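Local coordinates for nodulation fucosyltransferase NodZ (Bradyrhizobium sp., PDB 2HHC), which is a bacterial glycosyltransferase of the NodZ family, belonging to the GT-B group of enzymes built from two Rossmann-like alpha/beta domains, at residues R135-E138 with E139-R142; I158-L161 with Y162-F166; D101-I104 with F105-R108. All blocks are in the same frame, centred on the assembly; numbering follows the deposited sequence.

Contact 1. Residues R135-E138 with E139-R142; sequences RCSE and EAER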
ATOM      1  N   ARG A 135     -10.881  -6.013  -2.258  1.00 31.36           N
ATOM      2  CA  ARG A 135     -11.387  -7.395  -2.511  1.00 31.16           C
ATOM      3  C   ARG A 135     -11.062  -8.317  -1.336  1.00 32.55           C
ATOM      4  O   ARG A 135     -10.744  -9.508  -1.478  1.00 34.57           O
ATOM      5  CB  ARG A 135     -10.808  -7.928  -3.831  1.00 31.91           C
ATOM      6  CG  ARG A 135     -11.098  -7.056  -5.071  1.00 32.78           C
ATOM      7  CD  ARG A 135     -12.498  -6.765  -5.273  1.00 37.25           C
ATOM      8  NE  ARG A 135     -12.838  -6.270  -6.623  1.00 37.03           N
ATOM      9  CZ  ARG A 135     -12.816  -4.989  -7.017  1.00 40.26           C
ATOM     10  NH1 ARG A 135     -12.430  -3.999  -6.228  1.00 38.82           N
ATOM     11  NH2 ARG A 135     -13.212  -4.683  -8.249  1.00 40.26           N
ATOM     12  N   CYS A 136     -11.160  -7.740  -0.146  1.00 30.13           N
ATOM     13  CA  CYS A 136     -10.983  -8.471   1.103  1.00 30.29           C
ATOM     14  C   CYS A 136     -11.513  -7.642   2.251  1.00 29.12           C
ATOM     15  O   CYS A 136     -11.925  -6.491   2.104  1.00 30.46           O
ATOM     16  CB  CYS A 136      -9.511  -8.751   1.357  1.00 30.12           C
ATOM     17  SG  CYS A 136      -8.491  -7.271   1.626  1.00 32.14           S
ATOM     18  N   SER A 137     -11.579  -8.271   3.429  1.00 29.66           N
ATOM     19  CA  SER A 137     -11.993  -7.569   4.588  1.00 29.20           C
ATOM     20  C   SER A 137     -10.932  -6.638   5.141  1.00 29.15           C
ATOM     21  O   SER A 137      -9.733  -6.809   4.898  1.00 28.25           O
ATOM     22  CB  SER A 137     -12.364  -8.503   5.723  1.00 29.89           C
ATOM     23  OG  SER A 137     -11.177  -9.208   6.105  1.00 32.14           O
ATOM     24  N   GLU A 138     -11.389  -5.668   5.915  1.00 30.71           N
ATOM     25  CA  GLU A 138     -10.459  -4.777   6.599  1.00 30.83           C
ATOM     26  C   GLU A 138      -9.576  -5.578   7.564  1.00 31.12           C
ATOM     27  O   GLU A 138      -8.420  -5.243   7.788  1.00 30.42           O
ATOM     28  CB  GLU A 138     -11.258  -3.723   7.325  1.00 33.59           C
ATOM     29  CG  GLU A 138     -10.563  -2.728   8.127  1.00 35.36           C
ATOM     30  CD  GLU A 138     -11.508  -2.163   9.179  1.00 37.13           C
ATOM     31  OE1 GLU A 138     -12.650  -1.774   8.791  1.00 44.16           O
ATOM     32  OE2 GLU A 138     -11.132  -2.153  10.361  1.00 43.43           O
ATOM     33  N   GLU A 139     -10.144  -6.616   8.147  1.00 30.43           N
ATOM     34  CA  GLU A 139      -9.346  -7.480   9.020  1.00 30.33           C
ATOM     35  C   GLU A 139      -8.208  -8.119   8.312  1.00 30.07           C
ATOM     36  O   GLU A 139      -7.084  -8.237   8.864  1.00 29.88           O
ATOM     37  CB  GLU A 139     -10.231  -8.545   9.704  1.00 31.53           C
ATOM     38  CG  GLU A 139     -11.080  -8.022  10.782  1.00 32.34           C
ATOM     39  CD  GLU A 139     -12.251  -7.150  10.344  1.00 33.15           C
ATOM     40  OE1 GLU A 139     -12.822  -7.443   9.258  1.00 35.85           O
ATOM     41  OE2 GLU A 139     -12.602  -6.213  11.073  1.00 36.46           O
ATOM     42  N   ALA A 140      -8.393  -8.576   7.078  1.00 28.82           N
ATOM     43  CA  ALA A 140      -7.308  -9.151   6.303  1.00 28.84           C
ATOM     44  C   ALA A 140      -6.174  -8.123   6.092  1.00 29.45           C
ATOM     45  O   ALA A 140      -4.995  -8.422   6.181  1.00 30.24           O
ATOM     46  CB  ALA A 140      -7.784  -9.719   4.998  1.00 29.61           C
ATOM     47  N   GLU A 141      -6.569  -6.883   5.813  1.00 28.79           N
ATOM     48  CA  GLU A 141      -5.603  -5.813   5.599  1.00 29.56           C
ATOM     49  C   GLU A 141      -4.798  -5.600   6.880  1.00 30.01           C
ATOM     50  O   GLU A 141      -3.563  -5.446   6.863  1.00 28.89           O
ATOM     51  CB  GLU A 141      -6.307  -4.501   5.214  1.00 28.75           C
ATOM     52  CG  GLU A 141      -6.960  -4.509   3.852  1.00 30.70           C
ATOM     53  CD  GLU A 141      -7.720  -3.217   3.690  1.00 30.38           C
ATOM     54  OE1 GLU A 141      -7.018  -2.161   3.483  1.00 30.81           O
ATOM     55  OE2 GLU A 141      -8.954  -3.149   3.877  1.00 28.92           O
ATOM     56  N   ARG A 142      -5.470  -5.527   8.019  1.00 29.42           N
ATOM     57  CA  ARG A 142      -4.780  -5.272   9.294  1.00 30.48           C
ATOM     58  C   ARG A 142      -3.860  -6.436   9.609  1.00 30.48           C
ATOM     59  O   ARG A 142      -2.742  -6.261  10.189  1.00 31.05           O
ATOM     60  CB  ARG A 142      -5.819  -5.088  10.425  1.00 30.42           C
ATOM     61  CG  ARG A 142      -6.622  -3.852  10.254  1.00 31.12           C
ATOM     62  CD  ARG A 142      -7.738  -3.799  11.351  1.00 32.82           C
ATOM     63  NE  ARG A 142      -8.596  -2.637  11.216  1.00 34.50           N
ATOM     64  CZ  ARG A 142      -8.249  -1.451  11.604  1.00 33.75           C
ATOM     65  NH1 ARG A 142      -7.088  -1.277  12.221  1.00 41.02           N
ATOM     66  NH2 ARG A 142      -9.090  -0.450  11.437  1.00 39.27           N
TER
HETATM   67  O   HOH W   1     -10.594  -4.120   1.895  1.00 26.73           O
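A serine N-cap opens helix 138-147, with Ser137 facing Ala140 across the first turn and Glu138 pairing with Arg142 one turn on. The cap hydroxyl, Ser137 OG, accepts from Ala140 N at 3.0 Å. It is placed there by a chi1 of 64°, which sets OG between the backbone N and the carbonyl carbon of its own residue. The main chain takes over at once: Glu141 N donates to Ser137 O and Arg142 N to Glu138 O, the latter at 3.0 Å.

On the flank of this first turn, Glu138 and Arg142 run side by side and point the same way. Glu138 extends with CG anti to its nitrogen (chi1 178°), and its outer oxygen OE2 is gripped side-on by NE and NH2 of the guanidinium. Arg142 NE lies 2.7 Å from Glu138 OE2 and takes its anti lone pair, whereas Arg142 NH2, at 2.9 Å from the same oxygen, meets it from above the carboxylate plane. OE2 itself sits in the guanidinium plane, but the two flat groups are turned 63° against each other. Arg142 NH2 also donates to Leu295 O, tying the salt bridge to helix 291-296.

Ahead of the cap, Cys136 turns its side chain to the helix, with CB 4.1 Å from Ala140 CB and SG 3.9 Å from Glu141 CG; its other neighbours include Ala23 and Ser24 of helix 15-32. Glu141 is buried, and its OE1 forms a salt bridge with Arg291 NE. The other oxygen, Glu141 OE2, reaches back to the loop through a single water, which donates a hydrogen to it and another to Cys136 O, each at 2.7 Å.

Contact 2. Residues I158-L161 with Y162-F166; sequences IDAL and YEEHF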
ATOM      1  N   ILE A 158      12.334   5.339  10.904  1.00 28.99           N
ATOM      2  CA  ILE A 158      11.028   5.692  11.424  1.00 28.65           C
ATOM      3  C   ILE A 158      11.109   6.055  12.935  1.00 27.46           C
ATOM      4  O   ILE A 158      10.536   7.033  13.381  1.00 28.13           O
ATOM      5  CB  ILE A 158      10.049   4.496  11.233  1.00 27.89           C
ATOM      6  CG1 ILE A 158       9.686   4.356   9.747  1.00 27.94           C
ATOM      7  CG2 ILE A 158       8.756   4.678  12.064  1.00 27.77           C
ATOM      8  CD1 ILE A 158       9.030   3.026   9.367  1.00 29.81           C
ATOM      9  N   ASP A 159      11.833   5.240  13.679  1.00 28.06           N
ATOM     10  CA  ASP A 159      11.977   5.389  15.132  1.00 27.82           C
ATOM     11  C   ASP A 159      12.633   6.735  15.431  1.00 26.85           C
ATOM     12  O   ASP A 159      12.199   7.451  16.311  1.00 26.42           O
ATOM     13  CB  ASP A 159      12.777   4.225  15.744  1.00 27.40           C
ATOM     14  CG  ASP A 159      12.061   2.850  15.633  1.00 29.95           C
ATOM     15  OD1 ASP A 159      10.833   2.857  15.435  1.00 36.25           O
ATOM     16  OD2 ASP A 159      12.738   1.822  15.721  1.00 34.17           O
ATOM     17  N   ALA A 160      13.754   7.031  14.758  1.00 27.32           N
ATOM     18  CA  ALA A 160      14.427   8.314  14.973  1.00 27.85           C
ATOM     19  C   ALA A 160      13.528   9.497  14.670  1.00 27.08           C
ATOM     20  O   ALA A 160      13.444  10.453  15.453  1.00 28.32           O
ATOM     21  CB  ALA A 160      15.694   8.374  14.178  1.00 27.71           C
ATOM     22  N   LEU A 161      12.824   9.443  13.535  1.00 28.67           N
ATOM     23  CA  LEU A 161      11.897  10.494  13.140  1.00 28.89           C
ATOM     24  C   LEU A 161      10.712  10.683  14.121  1.00 27.47           C
ATOM     25  O   LEU A 161      10.313  11.771  14.443  1.00 29.57           O
ATOM     26  CB  LEU A 161      11.363  10.238  11.711  1.00 31.02           C
ATOM     27  CG  LEU A 161      12.471  10.424  10.663  1.00 32.77           C
ATOM     28  CD1 LEU A 161      12.177   9.646   9.367  1.00 35.25           C
ATOM     29  CD2 LEU A 161      12.585  11.870  10.292  1.00 34.99           C
ATOM     30  N   TYR A 162      10.200   9.568  14.634  1.00 28.09           N
ATOM     31  CA  TYR A 162       9.136   9.622  15.608  1.00 29.66           C
ATOM     32  C   TYR A 162       9.612  10.367  16.871  1.00 29.56           C
ATOM     33  O   TYR A 162       8.972  11.276  17.374  1.00 29.47           O
ATOM     34  CB  TYR A 162       8.646   8.219  15.965  1.00 30.48           C
ATOM     35  CG  TYR A 162       7.470   8.295  16.869  1.00 32.39           C
ATOM     36  CD1 TYR A 162       6.176   8.453  16.349  1.00 36.20           C
ATOM     37  CD2 TYR A 162       7.641   8.274  18.242  1.00 37.14           C
ATOM     38  CE1 TYR A 162       5.088   8.560  17.238  1.00 38.53           C
ATOM     39  CE2 TYR A 162       6.600   8.361  19.084  1.00 37.99           C
ATOM     40  CZ  TYR A 162       5.327   8.517  18.593  1.00 38.45           C
ATOM     41  OH  TYR A 162       4.364   8.567  19.608  1.00 43.94           O
ATOM     42  N   GLU A 163      10.759   9.984  17.400  1.00 28.52           N
ATOM     43  CA  GLU A 163      11.312  10.623  18.560  1.00 29.97           C
ATOM     44  C   GLU A 163      11.556  12.112  18.310  1.00 30.17           C
ATOM     45  O   GLU A 163      11.270  12.956  19.156  1.00 29.85           O
ATOM     46  CB  GLU A 163      12.594   9.921  18.942  1.00 28.27           C
ATOM     47  CG  GLU A 163      13.473  10.541  19.994  1.00 30.13           C
ATOM     48  CD  GLU A 163      12.779  10.885  21.283  1.00 35.44           C
ATOM     49  OE1 GLU A 163      11.694  10.328  21.551  1.00 39.58           O
ATOM     50  OE2 GLU A 163      13.378  11.674  22.047  1.00 38.48           O
ATOM     51  N   GLU A 164      12.047  12.431  17.120  1.00 29.86           N
ATOM     52  CA  GLU A 164      12.480  13.783  16.791  1.00 30.43           C
ATOM     53  C   GLU A 164      11.324  14.745  16.575  1.00 31.09           C
ATOM     54  O   GLU A 164      11.486  15.931  16.821  1.00 33.24           O
ATOM     55  CB  GLU A 164      13.383  13.758  15.544  1.00 30.22           C
ATOM     56  CG  GLU A 164      14.740  13.203  15.818  1.00 30.92           C
ATOM     57  CD  GLU A 164      15.441  12.578  14.631  1.00 30.53           C
ATOM     58  OE1 GLU A 164      14.869  12.598  13.499  1.00 35.97           O
ATOM     59  OE2 GLU A 164      16.541  12.003  14.874  1.00 35.79           O
ATOM     60  N   HIS A 165      10.164  14.267  16.143  1.00 30.92           N
ATOM     61  CA  HIS A 165       9.051  15.155  15.684  1.00 33.37           C
ATOM     62  C   HIS A 165       7.675  14.804  16.257  1.00 34.83           C
ATOM     63  O   HIS A 165       6.859  15.710  16.493  1.00 36.26           O
ATOM     64  CB  HIS A 165       8.912  15.089  14.163  1.00 35.30           C
ATOM     65  CG  HIS A 165      10.144  15.464  13.421  1.00 34.88           C
ATOM     66  ND1 HIS A 165      10.533  16.786  13.260  1.00 41.02           N
ATOM     67  CD2 HIS A 165      11.060  14.711  12.776  1.00 41.32           C
ATOM     68  CE1 HIS A 165      11.666  16.807  12.579  1.00 44.21           C
ATOM     69  NE2 HIS A 165      12.002  15.565  12.269  1.00 45.22           N
ATOM     70  N   PHE A 166       7.390  13.529  16.426  1.00 32.88           N
ATOM     71  CA  PHE A 166       6.077  13.012  16.812  1.00 35.07           C
ATOM     72  C   PHE A 166       5.872  12.943  18.338  1.00 35.76           C
ATOM     73  O   PHE A 166       4.797  13.312  18.849  1.00 37.29           O
ATOM     74  CB  PHE A 166       5.850  11.630  16.232  1.00 36.21           C
ATOM     75  CG  PHE A 166       5.462  11.605  14.804  1.00 37.27           C
ATOM     76  CD1 PHE A 166       6.351  11.965  13.821  1.00 34.39           C
ATOM     77  CD2 PHE A 166       4.185  11.215  14.444  1.00 38.81           C
ATOM     78  CE1 PHE A 166       5.955  11.917  12.425  1.00 36.95           C
ATOM     79  CE2 PHE A 166       3.815  11.194  13.153  1.00 39.53           C
ATOM     80  CZ  PHE A 166       4.688  11.546  12.152  1.00 35.38           C
TER
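With CG anti to the carbonyl carbon in both (chi1 -69° and -58°), Leu161 and His165 send their side chains out side by side from successive turns of helix 152-166, in the same direction. These are the last turns before strand 170-176, with a wider pi-type turn at 162-166. Leu161 CD2 comes to 4.1 Å from His165 CD2, so one methyl branch rests beside the imidazole. The edge of that ring lies near Leu161 O, which receives a weak bond from His165 N at 3.0 Å. Just before it along the helix, Tyr162 N bonds to Ile158 O at 2.8 Å and Glu163 N to Asp159 O at 3.1 Å.

Beyond the segments, His165 stacks on Phe240, while Leu161 packs on Ile269 of helix 258-274 and on Val242. The Tyr162 ring has Phe166 CB over one face, 3.1 Å above the plane and toward the rim, and forms a cation-pi contact with Arg276.

Glu164 behaves differently. Its chain runs extended beside the preceding turn, CG anti to the carbonyl carbon, and CD stands 3.0 Å from Ala160 O, the same carbonyl that accepts from Glu164 N. Glu164 OE1 is only 3.2 Å from that oxygen, one acceptor against another. Two acceptors this close would be expected to repel mildly, so the carboxylate probably gains nothing from the Ala160 carbonyl, whose bond is to Glu164 N.

Contact 3. Residues D101-I104 with F105-R108; sequences DEQI and FRER. With PO4 (phosphate ion), chain B.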
ATOM      1  N   ASP A 101      -4.217  -3.629 -20.562  1.00 32.05           N
ATOM      2  CA  ASP A 101      -4.984  -3.270 -19.381  1.00 31.84           C
ATOM      3  C   ASP A 101      -6.357  -3.935 -19.401  1.00 31.75           C
ATOM      4  O   ASP A 101      -6.790  -4.398 -18.343  1.00 30.67           O
ATOM      5  CB  ASP A 101      -5.101  -1.743 -19.251  1.00 32.91           C
ATOM      6  CG  ASP A 101      -3.854  -1.105 -18.626  1.00 38.13           C
ATOM      7  OD1 ASP A 101      -2.841  -1.782 -18.323  1.00 40.36           O
ATOM      8  OD2 ASP A 101      -3.904   0.132 -18.405  1.00 45.27           O
ATOM      9  N   GLU A 102      -6.960  -4.091 -20.572  1.00 32.40           N
ATOM     10  CA  GLU A 102      -8.276  -4.750 -20.661  1.00 32.30           C
ATOM     11  C   GLU A 102      -8.213  -6.172 -20.087  1.00 31.52           C
ATOM     12  O   GLU A 102      -9.141  -6.608 -19.408  1.00 31.20           O
ATOM     13  CB  GLU A 102      -8.914  -4.680 -22.059  1.00 33.05           C
ATOM     14  CG  GLU A 102      -8.262  -5.452 -23.156  1.00 34.58           C
ATOM     15  CD  GLU A 102      -9.137  -5.434 -24.394  1.00 36.98           C
ATOM     16  OE1 GLU A 102     -10.217  -6.099 -24.413  1.00 46.95           O
ATOM     17  OE2 GLU A 102      -8.762  -4.714 -25.350  1.00 45.24           O
ATOM     18  N   GLN A 103      -7.110  -6.883 -20.325  1.00 30.39           N
ATOM     19  CA  GLN A 103      -6.957  -8.228 -19.805  1.00 29.75           C
ATOM     20  C   GLN A 103      -6.725  -8.202 -18.288  1.00 29.88           C
ATOM     21  O   GLN A 103      -7.227  -9.037 -17.571  1.00 29.94           O
ATOM     22  CB  GLN A 103      -5.772  -8.967 -20.495  1.00 28.89           C
ATOM     23  CG  GLN A 103      -5.545 -10.411 -19.975  1.00 30.02           C
ATOM     24  CD  GLN A 103      -6.748 -11.298 -20.172  1.00 29.71           C
ATOM     25  OE1 GLN A 103      -7.493 -11.148 -21.182  1.00 32.87           O
ATOM     26  NE2 GLN A 103      -6.961 -12.213 -19.256  1.00 32.02           N
ATOM     27  N   ILE A 104      -5.910  -7.282 -17.792  1.00 29.49           N
ATOM     28  CA  ILE A 104      -5.657  -7.174 -16.381  1.00 29.94           C
ATOM     29  C   ILE A 104      -6.982  -6.886 -15.642  1.00 30.99           C
ATOM     30  O   ILE A 104      -7.265  -7.493 -14.600  1.00 30.15           O
ATOM     31  CB  ILE A 104      -4.617  -6.060 -16.099  1.00 31.16           C
ATOM     32  CG1 ILE A 104      -3.268  -6.378 -16.782  1.00 31.77           C
ATOM     33  CG2 ILE A 104      -4.461  -5.816 -14.627  1.00 30.60           C
ATOM     34  CD1 ILE A 104      -2.288  -5.162 -16.792  1.00 29.95           C
ATOM     35  N   PHE A 105      -7.772  -5.991 -16.210  1.00 30.92           N
ATOM     36  CA  PHE A 105      -9.093  -5.636 -15.615  1.00 31.35           C
ATOM     37  C   PHE A 105     -10.088  -6.807 -15.628  1.00 31.58           C
ATOM     38  O   PHE A 105     -10.783  -7.040 -14.651  1.00 31.39           O
ATOM     39  CB  PHE A 105      -9.728  -4.423 -16.270  1.00 32.68           C
ATOM     40  CG  PHE A 105      -8.904  -3.159 -16.159  1.00 32.86           C
ATOM     41  CD1 PHE A 105      -8.012  -2.990 -15.128  1.00 35.63           C
ATOM     42  CD2 PHE A 105      -8.999  -2.173 -17.137  1.00 34.20           C
ATOM     43  CE1 PHE A 105      -7.244  -1.849 -15.025  1.00 38.07           C
ATOM     44  CE2 PHE A 105      -8.216  -0.997 -17.032  1.00 34.97           C
ATOM     45  CZ  PHE A 105      -7.343  -0.866 -15.956  1.00 36.03           C
ATOM     46  N   ARG A 106     -10.085  -7.564 -16.705  1.00 31.10           N
ATOM     47  CA  ARG A 106     -10.866  -8.796 -16.784  1.00 31.71           C
ATOM     48  C   ARG A 106     -10.451  -9.745 -15.662  1.00 30.35           C
ATOM     49  O   ARG A 106     -11.303 -10.359 -14.999  1.00 31.09           O
ATOM     50  CB  ARG A 106     -10.627  -9.397 -18.164  1.00 32.29           C
ATOM     51  CG  ARG A 106     -11.215 -10.735 -18.482  1.00 35.53           C
ATOM     52  CD  ARG A 106     -10.966 -11.027 -19.975  1.00 38.33           C
ATOM     53  NE  ARG A 106     -11.320  -9.850 -20.781  1.00 39.53           N
ATOM     54  CZ  ARG A 106     -10.580  -9.226 -21.724  1.00 43.26           C
ATOM     55  NH1 ARG A 106      -9.373  -9.625 -22.095  1.00 44.42           N
ATOM     56  NH2 ARG A 106     -11.111  -8.184 -22.376  1.00 41.94           N
ATOM     57  N   GLU A 107      -9.152  -9.870 -15.410  1.00 30.44           N
ATOM     58  CA  GLU A 107      -8.725 -10.763 -14.362  1.00 29.62           C
ATOM     59  C   GLU A 107      -9.091 -10.270 -12.982  1.00 29.41           C
ATOM     60  O   GLU A 107      -9.490 -11.051 -12.141  1.00 30.28           O
ATOM     61  CB  GLU A 107      -7.212 -11.046 -14.467  1.00 30.66           C
ATOM     62  CG  GLU A 107      -6.890 -11.865 -15.714  1.00 30.52           C
ATOM     63  CD  GLU A 107      -5.419 -12.174 -15.912  1.00 30.03           C
ATOM     64  OE1 GLU A 107      -4.671 -12.219 -14.937  1.00 30.78           O
ATOM     65  OE2 GLU A 107      -5.029 -12.432 -17.070  1.00 30.64           O
ATOM     66  N   ARG A 108      -9.012  -8.969 -12.727  1.00 30.17           N
ATOM     67  CA  ARG A 108      -9.538  -8.432 -11.474  1.00 30.10           C
ATOM     68  C   ARG A 108     -10.961  -8.917 -11.259  1.00 29.88           C
ATOM     69  O   ARG A 108     -11.342  -9.321 -10.162  1.00 31.21           O
ATOM     70  CB  ARG A 108      -9.473  -6.909 -11.521  1.00 31.18           C
ATOM     71  CG  ARG A 108     -10.074  -6.174 -10.307  1.00 31.20           C
ATOM     72  CD  ARG A 108     -10.262  -4.723 -10.604  1.00 32.62           C
ATOM     73  NE  ARG A 108     -11.284  -4.654 -11.654  1.00 35.16           N
ATOM     74  CZ  ARG A 108     -11.399  -3.777 -12.674  1.00 36.53           C
ATOM     75  NH1 ARG A 108     -10.581  -2.735 -12.829  1.00 37.94           N
ATOM     76  NH2 ARG A 108     -12.371  -3.930 -13.542  1.00 37.17           N
TER
HETATM   77  P   PO4 B1001      -9.357 -14.935 -19.421  0.70 41.73           P
HETATM   78  O1  PO4 B1001     -10.076 -13.612 -19.711  0.70 44.43           O
HETATM   79  O2  PO4 B1001      -8.580 -14.969 -18.049  0.70 27.00           O
HETATM   80  O3  PO4 B1001     -10.409 -16.017 -19.476  0.70 44.74           O
HETATM   81  O4  PO4 B1001      -8.423 -15.180 -20.591  0.70 43.57           O
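Gln103, on the first turn of helix 101-116, reaches both Arg106 and Glu107 with a single bent side chain. From CB, which lies 4.0 Å from Arg106 NH1, CG leaves anti to the backbone nitrogen (chi1 179°) and meets Glu107 OE2 at 3.6 Å. A bend at chi2 then sets the amide between the two partners. Its oxygen, Gln103 OE1, takes a hydrogen from Arg106 NH1 at 2.6 Å; the donor stands above the carbonyl plane, while OE1 lies near the guanidinium plane, at its edge. Its nitrogen, Gln103 NE2, donates almost straight (175°) to Glu107 OE2 at 2.9 Å, staying in the amide plane and using the anti lone pair of the carboxylate. A second, weak and doubtful bond may join NE2 to O1 of a phosphate ion, probably from the crystallisation liquor, which Trp88 N also binds; that oxygen lies implausibly close to Arg106 CD.

Arg106 crosses Gln103 at about a right angle. Its other end, NH2, forms a salt bridge with Glu102 OE1 at 3.0 Å, again on an anti lone pair, and Glu102 O lies 3.8 Å above the centre of the guanidinium plane. On another side of the helix Asp101 O stands over one face of the Phe105 ring, 3.2 Å above its plane and offset toward the rim, and Asp101 CB touches the ring carbon CE2.

Glu107 is buried, and its OE1 forms a salt bridge with Arg99 and accepts a hydrogen bond from Trp89 NE1. This helix links strands 84-85 and 125-128 in a beta-alpha-beta unit, and Glu107 ties it to the connection after the first strand. With an acceptor facing NE2 and a donor facing OE1, the chemistry fixes which way round the Gln103 amide sits.

Along the chain contact 3 comes first, on helix 101-116, followed by contact 1 at the start of helix 138-147 and contact 2 on the next helix, 152-166. Strand 125-128 of the sheet that also holds strands 6-10 and 35-39 separates the first two. Their centres are 22 Å apart, yet they touch where Arg135 NH2 packs on Arg108 CD. Contact 2 lies 28 Å from contact 1 and 41 Å from contact 3, centre to centre, and its helix leads into strand 170-176 of the second sheet. The series thus runs from one alpha/beta unit to the other, as expected of a GT-B architecture.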